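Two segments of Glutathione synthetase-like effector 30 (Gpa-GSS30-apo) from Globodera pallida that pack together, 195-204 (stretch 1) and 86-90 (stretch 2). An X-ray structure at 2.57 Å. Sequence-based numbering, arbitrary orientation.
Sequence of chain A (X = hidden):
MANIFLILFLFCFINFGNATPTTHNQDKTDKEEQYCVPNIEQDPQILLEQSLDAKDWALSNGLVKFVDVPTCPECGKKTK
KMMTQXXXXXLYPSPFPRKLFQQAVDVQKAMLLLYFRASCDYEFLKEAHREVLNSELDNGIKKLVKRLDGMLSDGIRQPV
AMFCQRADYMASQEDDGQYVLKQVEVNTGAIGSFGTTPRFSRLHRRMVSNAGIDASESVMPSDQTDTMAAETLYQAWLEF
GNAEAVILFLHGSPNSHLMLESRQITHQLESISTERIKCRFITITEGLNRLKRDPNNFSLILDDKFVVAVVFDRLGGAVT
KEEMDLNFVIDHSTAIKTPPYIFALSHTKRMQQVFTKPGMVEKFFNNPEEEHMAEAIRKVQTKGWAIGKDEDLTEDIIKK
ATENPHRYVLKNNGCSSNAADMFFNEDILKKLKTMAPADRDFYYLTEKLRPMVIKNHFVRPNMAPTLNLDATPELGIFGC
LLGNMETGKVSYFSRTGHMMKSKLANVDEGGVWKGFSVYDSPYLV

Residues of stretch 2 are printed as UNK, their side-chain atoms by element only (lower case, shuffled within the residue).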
# COMPACT_ATOMS: atom_id res chain seq x y z
N GLY A 195 -0.90 0.39 12.24
CA GLY A 195 -0.63 -0.05 10.87
C GLY A 195 0.39 0.82 10.15
O GLY A 195 1.21 0.31 9.38
N THR A 196 0.37 2.13 10.43
CA THR A 196 1.30 3.06 9.78
C THR A 196 2.76 2.88 10.22
O THR A 196 3.68 3.16 9.43
CB THR A 196 0.92 4.56 9.99
OG1 THR A 196 1.12 4.93 11.36
CG2 THR A 196 -0.52 4.84 9.58
N THR A 197 2.98 2.45 11.46
CA THR A 197 4.31 2.41 12.04
C THR A 197 5.31 1.49 11.36
O THR A 197 6.38 1.93 11.01
CB THR A 197 4.24 2.09 13.53
OG1 THR A 197 3.49 3.13 14.16
CG2 THR A 197 5.62 2.04 14.17
N PRO A 198 4.98 0.21 11.20
CA PRO A 198 5.95 -0.68 10.51
C PRO A 198 6.27 -0.27 9.07
O PRO A 198 7.33 -0.62 8.55
CB PRO A 198 5.23 -2.04 10.52
CG PRO A 198 3.78 -1.66 10.54
CD PRO A 198 3.71 -0.50 11.47
N ARG A 199 5.34 0.42 8.42
CA ARG A 199 5.51 0.88 7.06
C ARG A 199 6.42 2.10 6.94
O ARG A 199 7.21 2.16 6.00
CB ARG A 199 4.15 1.17 6.41
CG ARG A 199 3.37 -0.09 6.09
CD ARG A 199 1.88 0.21 6.03
NE ARG A 199 1.22 -0.98 5.50
CZ ARG A 199 0.83 -2.03 6.22
NH1 ARG A 199 0.96 -2.07 7.56
NH2 ARG A 199 0.28 -3.06 5.58
N PHE A 200 6.31 3.06 7.85
CA PHE A 200 7.23 4.20 7.86
C PHE A 200 8.63 3.72 8.18
O PHE A 200 9.62 4.18 7.59
CB PHE A 200 6.80 5.30 8.84
CG PHE A 200 5.76 6.21 8.27
CD1 PHE A 200 6.06 6.97 7.15
CD2 PHE A 200 4.48 6.29 8.82
CE1 PHE A 200 5.10 7.80 6.58
CE2 PHE A 200 3.52 7.12 8.25
CZ PHE A 200 3.83 7.87 7.12
N SER A 201 8.71 2.79 9.11
CA SER A 201 9.96 2.14 9.48
C SER A 201 10.63 1.58 8.23
O SER A 201 11.79 1.87 7.97
CB SER A 201 9.67 1.05 10.52
OG SER A 201 10.83 0.47 11.05
N ARG A 202 9.88 0.83 7.42
CA ARG A 202 10.39 0.30 6.14
C ARG A 202 10.71 1.40 5.12
O ARG A 202 11.69 1.27 4.37
CB ARG A 202 9.41 -0.72 5.50
CG ARG A 202 9.43 -2.10 6.18
CD ARG A 202 8.77 -3.20 5.35
NE ARG A 202 7.34 -2.89 5.12
CZ ARG A 202 6.70 -2.94 3.96
NH1 ARG A 202 7.31 -3.35 2.82
NH2 ARG A 202 5.39 -2.60 3.93
N LEU A 203 9.88 2.44 5.07
CA LEU A 203 10.11 3.56 4.15
C LEU A 203 11.48 4.17 4.37
O LEU A 203 12.24 4.35 3.43
CB LEU A 203 9.04 4.66 4.31
CG LEU A 203 9.20 5.89 3.40
CD1 LEU A 203 9.48 5.51 1.95
CD2 LEU A 203 7.98 6.78 3.51
N HIS A 204 11.77 4.48 5.62
CA HIS A 204 12.99 5.17 5.99
C HIS A 204 14.22 4.31 5.92
O HIS A 204 15.29 4.82 5.65
CB HIS A 204 12.86 5.81 7.37
CG HIS A 204 12.04 7.05 7.38
ND1 HIS A 204 11.63 7.65 8.55
CD2 HIS A 204 11.56 7.81 6.38
CE1 HIS A 204 10.94 8.73 8.26
NE2 HIS A 204 10.88 8.85 6.95
N UNK A 86 -1.70 10.40 0.81
CA UNK A 86 -0.58 9.87 1.62
C UNK A 86 -0.43 10.70 2.88
O UNK A 86 -0.88 11.85 2.93
c UNK A 86 2.68 13.48 -0.05
c UNK A 86 0.76 9.74 0.85
c UNK A 86 1.11 11.77 -0.63
c UNK A 86 1.44 11.05 0.53
c UNK A 86 3.02 12.76 1.09
c UNK A 86 1.72 12.98 -0.91
c UNK A 86 2.41 11.57 1.37
N UNK A 87 0.18 10.10 3.89
CA UNK A 87 0.35 10.73 5.19
C UNK A 87 1.63 11.55 5.19
O UNK A 87 2.66 11.07 4.76
c UNK A 87 -2.00 9.61 6.97
c UNK A 87 -0.82 8.79 6.48
c UNK A 87 -0.54 7.65 7.46
c UNK A 87 0.43 9.66 6.27
N UNK A 88 1.58 12.79 5.69
CA UNK A 88 2.82 13.55 5.68
C UNK A 88 3.93 12.89 6.52
O UNK A 88 3.68 12.34 7.58
c UNK A 88 1.24 14.59 7.12
c UNK A 88 0.50 13.55 6.34
c UNK A 88 2.40 14.91 6.26
N UNK A 89 5.15 12.98 6.00
CA UNK A 89 6.29 12.21 6.46
C UNK A 89 7.56 13.04 6.38
O UNK A 89 7.66 14.01 5.61
c UNK A 89 6.61 11.15 4.08
c UNK A 89 5.82 10.13 3.27
c UNK A 89 8.06 11.08 3.65
c UNK A 89 6.44 10.96 5.61
N UNK A 90 8.52 12.69 7.21
CA UNK A 90 9.84 13.26 7.09
C UNK A 90 10.53 12.42 6.03
O UNK A 90 10.25 11.21 5.93
c UNK A 90 10.59 13.18 8.42
o UNK A 90 10.70 11.84 8.83

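Position 86 carries seven side-chain carbons and no other element. One carbon leads from CA, and the other six close a ring. Its CA-to-CB bond points sideways, and the side chain stays out of contact with stretch 1. A six-carbon ring on a single carbon, with no oxygen attached, is phenylalanine: Phe86. It takes no part in this contact.

Position 87 has four side-chain carbons. The chain forks at the second, so two carbons end the branches. CA-to-CB points toward the helix. CB lies 3.9 Å from CZ of Phe200, at the edge of that ring and near its plane. One terminal carbon reaches CG2 of Thr196. A fork at the second carbon, with carbon at both tips, means leucine: Leu87. Its CD1 is 3.5 Å from CG2 of Thr196. The rotamer is m, t.

Position 88 has three side-chain carbons, and they close a ring onto the backbone N. CA-to-CB points away from stretch 1. Only the backbone comes near: O of position 88 is 4.5 Å from CZ of Phe200. A ring that includes the backbone N is proline: Pro88. Its pucker is C-gamma endo.

Position 89 again has four carbons, forked at the second. CA-to-CB points toward the helix. CB sits 3.6 Å from CE1 of Phe200, and a branch tip approaches Leu203. The pattern is leucine: Leu89. Its CD2 lies 4.0 Å from CD2 of Leu203. Chi1 is p, while chi2, at 99°, is between wells.

Position 90 has two side-chain atoms, one carbon and then one oxygen. The oxygen is 3.2 Å from CE1 of His204. One carbon ending in a single oxygen is serine: Ser90. OG is hydrogen-bonded to a residue just outside the stretches.

The contact follows one side of the helix. Thr196, Phe200 and His204 are spaced four residues apart, about one turn each, so their side chains can meet the same segment. Backbone hydrogen bonds link these turns: N of Phe200 to O of Thr196 at 3.1 Å, and N of His204 to O of Phe200 at 2.9 Å. Phe200 is central and touches both leucines, while Leu203 extends the apolar patch. At the far end, NE2 of His204 donates a hydrogen bond to O of Ser90 at 2.6 Å. The acceptor lies near the ring plane, where the N-H points. This is the one hydrogen bond across the stretches; the rest is apolar packing and close approach.

Stretch 2 (86-90) FLPLS
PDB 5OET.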